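Local coordinates for uncharacterized protein (Bacillus thuringiensis serovar kurstaki, PDB 4XE7) that probably polymerises, as an actin-like ATPase of the ParM family, into cytoskeletal filaments that segregate plasmid DNA in the bacterial cell, at residues Thr17-Ala22 against Glu115-Gln120; Ala37-Ile42 against Tyr96-Glu101; Leu72-Ile77 against Ala90-Ala95; Asp102-Thr107 against Asn122-Leu127. One frame throughout, in Å; residues are numbered along the deposited sequence.

In the fold
Contacts 1 to 4 all lie in the actin-like domain built round the large mixed sheet. Contact 3 is a core contact, pairing two sheet strands by backbone hydrogen bonds, with aromatic packing beside them. Contact 2, also buried but made of aliphatic groups, sets the next strand against the short helix after 90-93; V41 O to G94 N ties the two contacts. Contact 4 is partly buried and mixed, a loop on the start of helix 123-140. Contact 1 is the surface one, where a lysine reaches a hairpin turn. Contacts 1 and 4 share the long loop before that helix, joined through D116 O and N122 ND2, while contact 2 meets contact 4 through I42 O and Q104 N.

Contact 1. Residues Thr17-Ala22 against Glu115-Gln120; sequences TGNIKA and EDKFSQ
K117 extends from a surface loop to the T17-G18-N19 bend, the turn between the first two strands, 13-17 and 21-27, which probably corresponds, from this position and its DTG sequence, to the first phosphate-binding loop of actin-like proteins. Its ammonium group ends beside the N19 amide. NZ donates a weak hydrogen bond to OD1 of N19 at 2.9 Å, whereas N19 ND2, itself a donor, is close to NZ without bonding to it. The chain of K117 is extended as far as CE and then bends, chi4 56°, which puts NZ at the amide. Just before that bend, CE of K117 comes to 3.1 Å from the carbonyl O of T17, a close packing approach for an aliphatic carbon. One methylene back, CD of K117 lies 3.7 Å from CG2 of T17, and the two side chains slide past each other in opposite directions. The methyl faces K117 because CG2 of T17 is anti to its backbone N. It also reaches CZ of F118, obliquely to the ring, at 4.0 Å.

Behind these groups, a type I beta turn from D116 to S119 places K117 and F118 next to each other, and a salt bridge from D116 to R162 holds the loop from outside. On the hairpin side, G18 N donates to K21 O at 3.0 Å and closes the bend, while H126 of helix 123-140 touches T17, N19 and K117. Within the turn, CB of K117 rests 3.8 Å above one face of the F118 ring, displaced toward the rim.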
loop_
_atom_site.group_PDB
_atom_site.type_symbol
_atom_site.label_atom_id
_atom_site.label_comp_id
_atom_site.label_asym_id
_atom_site.label_seq_id
_atom_site.Cartn_x
_atom_site.Cartn_y
_atom_site.Cartn_z
ATOM N N THR A 17 -0.764 7.887 -6.375
ATOM C CA THR A 17 -2.036 8.533 -6.101
ATOM C C THR A 17 -3.213 7.618 -6.444
ATOM O O THR A 17 -3.615 7.532 -7.605
ATOM C CB THR A 17 -2.160 9.846 -6.909
ATOM O OG1 THR A 17 -1.074 10.716 -6.571
ATOM C CG2 THR A 17 -3.475 10.546 -6.629
ATOM N N GLY A 18 -3.750 6.927 -5.440
ATOM C CA GLY A 18 -4.970 6.150 -5.602
ATOM C C GLY A 18 -6.223 6.884 -5.128
ATOM O O GLY A 18 -6.145 7.939 -4.494
ATOM N N ASN A 19 -7.392 6.320 -5.420
ATOM C CA ASN A 19 -8.655 6.928 -4.999
ATOM C C ASN A 19 -8.958 6.732 -3.524
ATOM O O ASN A 19 -9.707 7.498 -2.925
ATOM C CB ASN A 19 -9.809 6.361 -5.820
ATOM C CG ASN A 19 -9.805 6.860 -7.240
ATOM O OD1 ASN A 19 -9.850 8.066 -7.487
ATOM N ND2 ASN A 19 -9.738 5.935 -8.189
ATOM N N ILE A 20 -8.397 5.686 -2.940
ATOM C CA ILE A 20 -8.654 5.386 -1.541
ATOM C C ILE A 20 -7.510 5.910 -0.688
ATOM O O ILE A 20 -7.719 6.390 0.417
ATOM C CB ILE A 20 -8.817 3.863 -1.298
ATOM C CG1 ILE A 20 -9.900 3.287 -2.202
ATOM C CG2 ILE A 20 -9.144 3.575 0.173
ATOM C CD1 ILE A 20 -11.254 3.915 -1.984
ATOM N N LYS A 21 -6.298 5.809 -1.223
ATOM C CA LYS A 21 -5.093 6.093 -0.451
ATOM C C LYS A 21 -4.059 6.865 -1.255
ATOM O O LYS A 21 -3.940 6.707 -2.465
ATOM C CB LYS A 21 -4.455 4.787 0.063
ATOM C CG LYS A 21 -5.261 4.037 1.108
ATOM C CD LYS A 21 -4.490 2.830 1.628
ATOM C CE LYS A 21 -5.349 1.960 2.533
ATOM N NZ LYS A 21 -4.719 0.631 2.786
ATOM N N ALA A 22 -3.323 7.722 -0.569
ATOM C CA ALA A 22 -2.119 8.288 -1.121
ATOM C C ALA A 22 -0.997 7.419 -0.585
ATOM O O ALA A 22 -0.866 7.263 0.625
ATOM C CB ALA A 22 -1.948 9.745 -0.702
ATOM N N GLU A 115 -14.164 8.905 -11.153
ATOM C CA GLU A 115 -14.023 10.276 -11.643
ATOM C C GLU A 115 -12.587 10.645 -11.990
ATOM O O GLU A 115 -11.657 9.875 -11.755
ATOM C CB GLU A 115 -14.555 11.275 -10.610
ATOM C CG GLU A 115 -16.068 11.378 -10.537
ATOM C CD GLU A 115 -16.522 12.487 -9.608
ATOM O OE1 GLU A 115 -17.732 12.801 -9.584
ATOM O OE2 GLU A 115 -15.664 13.041 -8.892
ATOM N N ASP A 116 -12.427 11.845 -12.542
ATOM C CA ASP A 116 -11.125 12.399 -12.893
ATOM C C ASP A 116 -10.437 12.991 -11.663
ATOM O O ASP A 116 -10.945 13.936 -11.071
ATOM C CB ASP A 116 -11.291 13.468 -13.972
ATOM C CG ASP A 116 -9.970 13.932 -14.542
ATOM O OD1 ASP A 116 -9.002 13.145 -14.505
ATOM O OD2 ASP A 116 -9.902 15.080 -15.029
ATOM N N LYS A 117 -9.284 12.443 -11.289
ATOM C CA LYS A 117 -8.601 12.842 -10.050
ATOM C C LYS A 117 -8.230 14.321 -10.009
ATOM O O LYS A 117 -8.349 14.973 -8.973
ATOM C CB LYS A 117 -7.331 12.020 -9.850
ATOM C CG LYS A 117 -7.561 10.648 -9.275
ATOM C CD LYS A 117 -6.238 9.948 -9.061
ATOM C CE LYS A 117 -6.435 8.627 -8.349
ATOM N NZ LYS A 117 -7.389 7.759 -9.079
ATOM N N PHE A 118 -7.782 14.862 -11.133
ATOM C CA PHE A 118 -7.188 16.191 -11.086
ATOM C C PHE A 118 -7.977 17.272 -11.838
ATOM O O PHE A 118 -7.416 18.298 -12.242
ATOM C CB PHE A 118 -5.747 16.104 -11.582
ATOM C CG PHE A 118 -4.869 15.256 -10.696
ATOM C CD1 PHE A 118 -4.398 14.026 -11.127
ATOM C CD2 PHE A 118 -4.555 15.678 -9.414
ATOM C CE1 PHE A 118 -3.605 13.246 -10.304
ATOM C CE2 PHE A 118 -3.764 14.901 -8.584
ATOM C CZ PHE A 118 -3.290 13.683 -9.026
ATOM N N SER A 119 -9.285 17.057 -11.971
ATOM C CA SER A 119 -10.201 18.109 -12.418
ATOM C C SER A 119 -10.230 19.215 -11.372
ATOM O O SER A 119 -9.769 19.014 -10.249
ATOM C CB SER A 119 -11.607 17.556 -12.638
ATOM O OG SER A 119 -12.211 17.215 -11.401
ATOM N N GLN A 120 -10.772 20.378 -11.724
ATOM C CA GLN A 120 -10.784 21.496 -10.789
ATOM C C GLN A 120 -11.624 21.203 -9.541
ATOM O O GLN A 120 -11.318 21.699 -8.452
ATOM C CB GLN A 120 -11.276 22.766 -11.481
ATOM C CG GLN A 120 -10.279 23.304 -12.497
ATOM C CD GLN A 120 -9.852 24.732 -12.209
ATOM O OE1 GLN A 120 -8.717 24.982 -11.792
ATOM N NE2 GLN A 120 -10.755 25.681 -12.444
#

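Contact 2. Residues Ala37-Ile42 against Tyr96-Glu101; sequences AIPTVI and YAKDQE
The carbonyl O of V41 is met from two sources: it accepts a backbone hydrogen bond from G94 N, just ahead of helix 95-98, and the methyl CB of A97 packs on it at 3.4 Å. This places the short, weakly bonded helix against strand 33-45 of the large mixed sheet of the actin-like domain, at a point where that strand breaks. The break is an inverse gamma turn centred on T40, in which V41 N bonds to P39 O at 2.8 Å. Beyond the turn the V41 side chain faces the helix. CG1 of V41, anti to the backbone N (chi1 -179°), lies 3.6 Å from CB of A97, while the other methyl, CG2, meets CE of K98 at 3.7 Å. A97 CB also touches CA of I42, so a single methyl is covered by the backbone and side chain of the successive residues V41 and I42.

K98 crosses both V41 and P39 at about a right angle, with CD and CE on V41 and CE and NZ by the P39 ring. The chain bends at chi2 (-77°), which brings CD near CG2 of V41. Farther along the same chain, CE of K98 rests 4.0 Å from CB of P39.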
loop_
_atom_site.group_PDB
_atom_site.type_symbol
_atom_site.label_atom_id
_atom_site.label_comp_id
_atom_site.label_asym_id
_atom_site.label_seq_id
_atom_site.Cartn_x
_atom_site.Cartn_y
_atom_site.Cartn_z
ATOM N N ALA A 37 0.987 5.039 3.883
ATOM C CA ALA A 37 -0.205 5.404 3.141
ATOM C C ALA A 37 -1.013 6.437 3.922
ATOM O O ALA A 37 -1.188 6.319 5.133
ATOM C CB ALA A 37 -1.051 4.193 2.873
ATOM N N ILE A 38 -1.512 7.441 3.220
ATOM C CA ILE A 38 -2.428 8.399 3.826
ATOM C C ILE A 38 -3.777 8.258 3.141
ATOM O O ILE A 38 -3.876 8.440 1.931
ATOM C CB ILE A 38 -1.908 9.844 3.703
ATOM C CG1 ILE A 38 -0.542 9.971 4.388
ATOM C CG2 ILE A 38 -2.894 10.825 4.335
ATOM C CD1 ILE A 38 0.051 11.400 4.395
ATOM N N PRO A 39 -4.827 7.918 3.908
ATOM C CA PRO A 39 -6.129 7.775 3.250
ATOM C C PRO A 39 -6.574 9.097 2.603
ATOM O O PRO A 39 -6.327 10.205 3.119
ATOM C CB PRO A 39 -7.071 7.365 4.391
ATOM C CG PRO A 39 -6.169 6.910 5.517
ATOM C CD PRO A 39 -4.899 7.684 5.363
ATOM N N THR A 40 -7.223 8.964 1.459
ATOM C CA THR A 40 -7.601 10.111 0.655
ATOM C C THR A 40 -8.884 10.730 1.211
ATOM O O THR A 40 -9.984 10.597 0.656
ATOM C CB THR A 40 -7.743 9.695 -0.804
ATOM O OG1 THR A 40 -6.553 8.985 -1.172
ATOM C CG2 THR A 40 -7.924 10.915 -1.712
ATOM N N VAL A 41 -8.708 11.398 2.345
ATOM C CA VAL A 41 -9.796 11.995 3.080
ATOM C C VAL A 41 -9.318 13.320 3.628
ATOM O O VAL A 41 -8.297 13.373 4.319
ATOM C CB VAL A 41 -10.256 11.121 4.252
ATOM C CG1 VAL A 41 -11.406 11.796 4.968
ATOM C CG2 VAL A 41 -10.660 9.735 3.779
ATOM N N ILE A 42 -10.033 14.392 3.314
ATOM C CA ILE A 42 -9.697 15.695 3.882
ATOM C C ILE A 42 -10.925 16.351 4.520
ATOM O O ILE A 42 -12.062 15.973 4.240
ATOM C CB ILE A 42 -9.076 16.625 2.809
ATOM C CG1 ILE A 42 -10.129 17.063 1.796
ATOM C CG2 ILE A 42 -7.871 15.924 2.121
ATOM C CD1 ILE A 42 -9.591 18.004 0.724
ATOM N N TYR A 96 -7.143 11.320 10.707
ATOM C CA TYR A 96 -7.773 12.358 11.518
ATOM C C TYR A 96 -9.011 12.966 10.858
ATOM O O TYR A 96 -9.934 13.416 11.543
ATOM C CB TYR A 96 -6.766 13.465 11.823
ATOM C CG TYR A 96 -7.115 14.305 13.033
ATOM C CD1 TYR A 96 -7.682 13.728 14.160
ATOM C CD2 TYR A 96 -6.862 15.675 13.049
ATOM C CE1 TYR A 96 -8.003 14.496 15.274
ATOM C CE2 TYR A 96 -7.177 16.451 14.156
ATOM C CZ TYR A 96 -7.749 15.856 15.265
ATOM O OH TYR A 96 -8.061 16.618 16.367
ATOM N N ALA A 97 -9.019 12.995 9.528
ATOM C CA ALA A 97 -10.136 13.563 8.795
ATOM C C ALA A 97 -11.358 12.634 8.797
ATOM O O ALA A 97 -12.488 13.098 8.628
ATOM C CB ALA A 97 -9.716 13.889 7.370
ATOM N N LYS A 98 -11.122 11.335 8.986
ATOM C CA LYS A 98 -12.191 10.333 9.056
ATOM C C LYS A 98 -13.227 10.686 10.110
ATOM O O LYS A 98 -14.405 10.374 9.956
ATOM C CB LYS A 98 -11.628 8.943 9.373
ATOM C CG LYS A 98 -10.697 8.356 8.335
ATOM C CD LYS A 98 -11.460 7.826 7.129
ATOM C CE LYS A 98 -10.561 6.954 6.256
ATOM N NZ LYS A 98 -9.853 5.917 7.059
ATOM N N ASP A 99 -12.769 11.339 11.177
ATOM C CA ASP A 99 -13.609 11.665 12.326
ATOM C C ASP A 99 -14.265 13.036 12.227
ATOM O O ASP A 99 -14.622 13.626 13.246
ATOM C CB ASP A 99 -12.789 11.600 13.615
ATOM C CG ASP A 99 -12.160 10.246 13.834
ATOM O OD1 ASP A 99 -12.913 9.263 13.991
ATOM O OD2 ASP A 99 -10.913 10.164 13.855
ATOM N N GLN A 100 -14.421 13.543 11.007
ATOM C CA GLN A 100 -15.099 14.824 10.799
ATOM C C GLN A 100 -16.394 14.624 10.021
ATOM O O GLN A 100 -16.452 13.799 9.117
ATOM C CB GLN A 100 -14.184 15.802 10.064
ATOM C CG GLN A 100 -12.858 16.030 10.760
ATOM C CD GLN A 100 -13.006 16.894 11.982
ATOM O OE1 GLN A 100 -13.583 17.978 11.917
ATOM N NE2 GLN A 100 -12.506 16.415 13.113
ATOM N N GLU A 101 -17.439 15.364 10.372
ATOM C CA GLU A 101 -18.719 15.182 9.697
ATOM C C GLU A 101 -18.678 15.820 8.315
ATOM O O GLU A 101 -19.320 15.343 7.375
ATOM C CB GLU A 101 -19.874 15.762 10.517
ATOM C CG GLU A 101 -21.135 16.043 9.693
ATOM C CD GLU A 101 -22.402 15.547 10.365
ATOM O OE1 GLU A 101 -22.520 15.693 11.600
ATOM O OE2 GLU A 101 -23.280 15.006 9.657
#

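Contact 3. Residues Leu72-Ile77 against Ala90-Ala95; sequences LLHVRI and AWYVGA
The imidazole of H74 takes the edge of the Y92 ring on one face: CE1 of Y92 stands 3.6 Å above the plane, displaced toward the rim, in an edge-to-face pair with centroids 4.9 Å apart and planes at 58°. Near the plane of the imidazole, at its edge, lie W91 O and CB of A90. The Y92 ring in turn has L73 O at its own edge, and it also packs edge-to-face with Y96.

H74 and Y92 form a non-hydrogen-bonded pair of the antiparallel strands 73-79 and 90-93. Next to them V75 and W91 are a hydrogen-bonded pair: V75 N and W91 N each bond to the other residue's O at 2.8 Å. Farther on, V93 N bonds to L73 O at 2.9 Å, and a water then spans L73 N and V93 O. On the face of the sheet opposite the two rings, V75 CG2 packs 3.8 Å from V93 CG2; here I128 of helix 123-140 covers V93, and T132 covers L73.

NE2 of H74 is bonded to P46 O and NE1 of W91 to A86 O, both outside the two strands. A bond to a carbonyl implies that H74 carries its proton on NE2 and probably fixes the rotation of the imidazole that Y92 packs against.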
loop_
_atom_site.group_PDB
_atom_site.type_symbol
_atom_site.label_atom_id
_atom_site.label_comp_id
_atom_site.label_asym_id
_atom_site.label_seq_id
_atom_site.Cartn_x
_atom_site.Cartn_y
_atom_site.Cartn_z
ATOM N N LEU A 72 -2.344 12.058 13.221
ATOM C CA LEU A 72 -2.883 13.387 13.435
ATOM C C LEU A 72 -2.275 14.371 12.450
ATOM O O LEU A 72 -1.223 14.954 12.712
ATOM C CB LEU A 72 -2.630 13.828 14.877
ATOM C CG LEU A 72 -3.611 14.811 15.506
ATOM C CD1 LEU A 72 -3.265 14.984 16.985
ATOM C CD2 LEU A 72 -3.600 16.155 14.798
ATOM N N LEU A 73 -2.946 14.561 11.319
ATOM C CA LEU A 73 -2.462 15.490 10.310
ATOM C C LEU A 73 -3.378 16.694 10.208
ATOM O O LEU A 73 -4.506 16.604 9.711
ATOM C CB LEU A 73 -2.330 14.802 8.941
ATOM C CG LEU A 73 -1.300 13.676 8.910
ATOM C CD1 LEU A 73 -1.414 12.882 7.635
ATOM C CD2 LEU A 73 0.123 14.223 9.090
ATOM N N HIS A 74 -2.873 17.822 10.688
ATOM C CA HIS A 74 -3.601 19.079 10.673
ATOM C C HIS A 74 -2.650 20.099 10.084
ATOM O O HIS A 74 -1.742 20.566 10.763
ATOM C CB HIS A 74 -4.059 19.463 12.083
ATOM C CG HIS A 74 -4.700 20.812 12.172
ATOM N ND1 HIS A 74 -4.874 21.471 13.373
ATOM C CD2 HIS A 74 -5.207 21.628 11.219
ATOM C CE1 HIS A 74 -5.461 22.633 13.153
ATOM N NE2 HIS A 74 -5.672 22.756 11.855
ATOM N N VAL A 75 -2.828 20.410 8.804
ATOM C CA VAL A 75 -1.802 21.159 8.084
ATOM C C VAL A 75 -2.314 22.392 7.368
ATOM O O VAL A 75 -3.498 22.499 7.036
ATOM C CB VAL A 75 -1.093 20.256 7.053
ATOM C CG1 VAL A 75 -0.406 19.108 7.766
ATOM C CG2 VAL A 75 -2.100 19.720 6.031
ATOM N N ARG A 76 -1.403 23.335 7.155
ATOM C CA ARG A 76 -1.637 24.445 6.252
ATOM C C ARG A 76 -0.767 24.261 5.012
ATOM O O ARG A 76 0.460 24.186 5.114
ATOM C CB ARG A 76 -1.323 25.778 6.933
ATOM C CG ARG A 76 -1.440 26.960 6.020
ATOM C CD ARG A 76 -2.895 27.275 5.737
ATOM N NE ARG A 76 -3.023 28.382 4.795
ATOM C CZ ARG A 76 -2.960 29.665 5.136
ATOM N NH1 ARG A 76 -2.773 30.014 6.400
ATOM N NH2 ARG A 76 -3.083 30.597 4.213
ATOM N N ILE A 77 -1.397 24.180 3.847
ATOM C CA ILE A 77 -0.661 23.966 2.602
ATOM C C ILE A 77 -0.798 25.151 1.653
ATOM O O ILE A 77 -1.893 25.463 1.168
ATOM C CB ILE A 77 -1.124 22.695 1.893
ATOM C CG1 ILE A 77 -0.832 21.490 2.785
ATOM C CG2 ILE A 77 -0.442 22.558 0.516
ATOM C CD1 ILE A 77 -1.335 20.159 2.242
ATOM N N ALA A 90 -6.627 25.767 6.529
ATOM C CA ALA A 90 -5.955 24.596 7.036
ATOM C C ALA A 90 -6.853 23.361 6.858
ATOM O O ALA A 90 -8.070 23.488 6.666
ATOM C CB ALA A 90 -5.578 24.796 8.495
ATOM N N TRP A 91 -6.242 22.178 6.924
ATOM C CA TRP A 91 -6.914 20.922 6.617
ATOM C C TRP A 91 -6.595 19.817 7.608
ATOM O O TRP A 91 -5.469 19.703 8.094
ATOM C CB TRP A 91 -6.539 20.443 5.201
ATOM C CG TRP A 91 -7.041 21.364 4.150
ATOM C CD1 TRP A 91 -6.379 22.425 3.616
ATOM C CD2 TRP A 91 -8.336 21.347 3.544
ATOM N NE1 TRP A 91 -7.180 23.079 2.715
ATOM C CE2 TRP A 91 -8.390 22.432 2.645
ATOM C CE3 TRP A 91 -9.462 20.525 3.672
ATOM C CZ2 TRP A 91 -9.516 22.710 1.866
ATOM C CZ3 TRP A 91 -10.590 20.804 2.904
ATOM C CH2 TRP A 91 -10.604 21.888 2.010
ATOM N N TYR A 92 -7.608 19.007 7.897
ATOM C CA TYR A 92 -7.431 17.713 8.512
ATOM C C TYR A 92 -7.230 16.727 7.382
ATOM O O TYR A 92 -7.962 16.773 6.390
ATOM C CB TYR A 92 -8.652 17.331 9.353
ATOM C CG TYR A 92 -8.880 18.206 10.562
ATOM C CD1 TYR A 92 -7.821 18.598 11.366
ATOM C CD2 TYR A 92 -10.161 18.633 10.903
ATOM C CE1 TYR A 92 -8.028 19.382 12.469
ATOM C CE2 TYR A 92 -10.376 19.420 12.005
ATOM C CZ TYR A 92 -9.305 19.789 12.789
ATOM O OH TYR A 92 -9.498 20.572 13.898
ATOM N N VAL A 93 -6.244 15.846 7.513
ATOM C CA VAL A 93 -5.897 14.946 6.415
ATOM C C VAL A 93 -5.757 13.510 6.890
ATOM O O VAL A 93 -5.136 13.258 7.914
ATOM C CB VAL A 93 -4.570 15.371 5.734
ATOM C CG1 VAL A 93 -4.347 14.586 4.429
ATOM C CG2 VAL A 93 -4.559 16.856 5.456
ATOM N N GLY A 94 -6.308 12.564 6.135
ATOM C CA GLY A 94 -6.097 11.158 6.419
ATOM C C GLY A 94 -6.926 10.633 7.570
ATOM O O GLY A 94 -8.109 10.975 7.698
ATOM N N ALA A 95 -6.307 9.813 8.420
ATOM C CA ALA A 95 -7.013 9.189 9.537
ATOM C C ALA A 95 -7.791 10.212 10.365
ATOM O O ALA A 95 -8.966 10.014 10.656
ATOM C CB ALA A 95 -6.032 8.420 10.427
HETATM O O HOH W 1 -4.483 12.078 10.082
#

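Contact 4. Residues Asp102-Thr107 against Asn122-Leu127; sequences DRQEPT and NKKLHL
The extended chain at Q104, E105 and P106 runs past the first turn of helix 123-140, with E105 CA and L125 CA 6.8 Å apart. L125 fills the middle of the contact with its two methyls. CD2 of L125 lies 3.7 Å from CB of Q104, whereas CD1 lies against the backbone beyond, 3.8 Å from CA of P106 and about as near to E105 O. To one side, the ring of P106 approaches H126 obliquely, its CG 3.9 Å from CE1 of the imidazole.

The polar part lies at the other side. CG of K124 is in the crowded position between backbone N and carbonyl carbon (chi1 85°), and the chain runs straight to CE before a last bend turns NZ to Q104. There NZ donates to OE1 of Q104 at 3.1 Å, tilted 18° from the carbonyl plane, and the two side chains cross at about a right angle. The amide oxygen thus offers the ammonium a neutral acceptor. Nearer the start of the helix, a water accepts from T107 N at 3.1 Å and gives a weak bond to OD1 of N122. Within the loop, R103 NE makes a salt bridge to OE1 of E105 at 3.0 Å, meeting the carboxylate from above its plane.

The loop runs beside the interrupted part of strand 33-45: Q104 forms a backbone hydrogen bond with I42, P106 and H126 both touch T40, and W91 of strand 90-93 packs on Q104 and K124.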
loop_
_atom_site.group_PDB
_atom_site.type_symbol
_atom_site.label_atom_id
_atom_site.label_comp_id
_atom_site.label_asym_id
_atom_site.label_seq_id
_atom_site.Cartn_x
_atom_site.Cartn_y
_atom_site.Cartn_z
ATOM N N ASP A 102 -17.906 16.893 8.191
ATOM C CA ASP A 102 -17.770 17.560 6.905
ATOM C C ASP A 102 -16.572 17.045 6.109
ATOM O O ASP A 102 -15.993 17.782 5.311
ATOM C CB ASP A 102 -17.662 19.072 7.101
ATOM C CG ASP A 102 -18.935 19.679 7.664
ATOM O OD1 ASP A 102 -19.940 19.753 6.922
ATOM O OD2 ASP A 102 -18.928 20.094 8.842
ATOM N N ARG A 103 -16.191 15.790 6.324
ATOM C CA ARG A 103 -15.076 15.241 5.568
ATOM C C ARG A 103 -15.405 15.202 4.076
ATOM O O ARG A 103 -16.574 15.116 3.681
ATOM C CB ARG A 103 -14.710 13.850 6.058
ATOM C CG ARG A 103 -15.720 12.782 5.732
ATOM C CD ARG A 103 -15.282 11.464 6.351
ATOM N NE ARG A 103 -16.321 10.439 6.330
ATOM C CZ ARG A 103 -17.193 10.243 7.316
ATOM N NH1 ARG A 103 -17.165 11.018 8.395
ATOM N NH2 ARG A 103 -18.102 9.283 7.216
ATOM N N GLN A 104 -14.366 15.285 3.254
ATOM C CA GLN A 104 -14.527 15.180 1.811
ATOM C C GLN A 104 -13.743 13.982 1.294
ATOM O O GLN A 104 -12.573 13.802 1.640
ATOM C CB GLN A 104 -14.076 16.472 1.131
ATOM C CG GLN A 104 -14.765 17.715 1.704
ATOM C CD GLN A 104 -14.368 19.001 0.986
ATOM O OE1 GLN A 104 -14.257 19.033 -0.236
ATOM N NE2 GLN A 104 -14.145 20.060 1.748
ATOM N N GLU A 105 -14.402 13.153 0.487
ATOM C CA GLU A 105 -13.804 11.936 -0.061
ATOM C C GLU A 105 -14.052 11.843 -1.569
ATOM O O GLU A 105 -14.946 12.512 -2.098
ATOM C CB GLU A 105 -14.360 10.693 0.662
ATOM C CG GLU A 105 -13.924 10.603 2.127
ATOM C CD GLU A 105 -14.651 9.522 2.927
ATOM O OE1 GLU A 105 -15.728 9.809 3.499
ATOM O OE2 GLU A 105 -14.132 8.389 3.000
ATOM N N PRO A 106 -13.258 11.022 -2.276
ATOM C CA PRO A 106 -13.557 10.870 -3.702
ATOM C C PRO A 106 -14.898 10.166 -3.917
ATOM O O PRO A 106 -15.222 9.227 -3.195
ATOM C CB PRO A 106 -12.392 10.015 -4.217
ATOM C CG PRO A 106 -11.304 10.170 -3.176
ATOM C CD PRO A 106 -12.049 10.272 -1.887
ATOM N N THR A 107 -15.678 10.637 -4.883
ATOM C CA THR A 107 -16.916 9.961 -5.245
ATOM C C THR A 107 -16.890 9.535 -6.711
ATOM O O THR A 107 -15.889 9.715 -7.410
ATOM C CB THR A 107 -18.155 10.844 -4.989
ATOM O OG1 THR A 107 -18.039 12.071 -5.721
ATOM C CG2 THR A 107 -18.296 11.149 -3.496
ATOM N N ASN A 122 -12.036 18.094 -8.229
ATOM C CA ASN A 122 -11.485 16.947 -7.508
ATOM C C ASN A 122 -10.047 17.109 -7.017
ATOM O O ASN A 122 -9.623 16.403 -6.092
ATOM C CB ASN A 122 -11.545 15.689 -8.388
ATOM C CG ASN A 122 -12.960 15.189 -8.609
ATOM O OD1 ASN A 122 -13.849 15.419 -7.787
ATOM N ND2 ASN A 122 -13.168 14.479 -9.707
ATOM N N LYS A 123 -9.295 18.012 -7.647
ATOM C CA LYS A 123 -7.841 18.011 -7.489
ATOM C C LYS A 123 -7.395 18.196 -6.042
ATOM O O LYS A 123 -6.428 17.563 -5.627
ATOM C CB LYS A 123 -7.193 19.080 -8.371
ATOM C CG LYS A 123 -7.560 20.507 -7.992
ATOM C CD LYS A 123 -6.898 21.519 -8.909
ATOM C CE LYS A 123 -7.183 22.943 -8.441
ATOM N NZ LYS A 123 -6.353 23.937 -9.165
ATOM N N LYS A 124 -8.088 19.038 -5.265
ATOM C CA LYS A 124 -7.645 19.261 -3.901
ATOM C C LYS A 124 -7.757 17.979 -3.057
ATOM O O LYS A 124 -6.935 17.764 -2.166
ATOM C CB LYS A 124 -8.404 20.420 -3.249
ATOM C CG LYS A 124 -9.736 20.092 -2.601
ATOM C CD LYS A 124 -10.345 21.372 -1.993
ATOM C CE LYS A 124 -11.714 21.106 -1.389
ATOM N NZ LYS A 124 -12.696 20.595 -2.386
ATOM N N LEU A 125 -8.727 17.113 -3.355
ATOM C CA LEU A 125 -8.837 15.824 -2.654
ATOM C C LEU A 125 -7.544 15.007 -2.732
ATOM O O LEU A 125 -7.207 14.270 -1.803
ATOM C CB LEU A 125 -9.969 14.965 -3.230
ATOM C CG LEU A 125 -11.403 15.486 -3.230
ATOM C CD1 LEU A 125 -12.331 14.496 -3.946
ATOM C CD2 LEU A 125 -11.872 15.747 -1.799
ATOM N N HIS A 126 -6.844 15.118 -3.857
ATOM C CA HIS A 126 -5.687 14.274 -4.116
ATOM C C HIS A 126 -4.376 15.012 -3.914
ATOM O O HIS A 126 -3.392 14.403 -3.516
ATOM C CB HIS A 126 -5.786 13.686 -5.534
ATOM C CG HIS A 126 -6.990 12.811 -5.714
ATOM N ND1 HIS A 126 -7.037 11.512 -5.252
ATOM C CD2 HIS A 126 -8.209 13.068 -6.237
ATOM C CE1 HIS A 126 -8.227 11.002 -5.508
ATOM N NE2 HIS A 126 -8.961 11.924 -6.099
ATOM N N LEU A 127 -4.360 16.323 -4.159
ATOM C CA LEU A 127 -3.132 17.093 -3.943
ATOM C C LEU A 127 -2.784 17.245 -2.464
ATOM O O LEU A 127 -1.609 17.125 -2.068
ATOM C CB LEU A 127 -3.237 18.476 -4.576
ATOM C CG LEU A 127 -3.242 18.485 -6.104
ATOM C CD1 LEU A 127 -3.550 19.886 -6.621
ATOM C CD2 LEU A 127 -1.920 17.972 -6.657
HETATM O O HOH W 2 -14.135 12.521 -6.832
#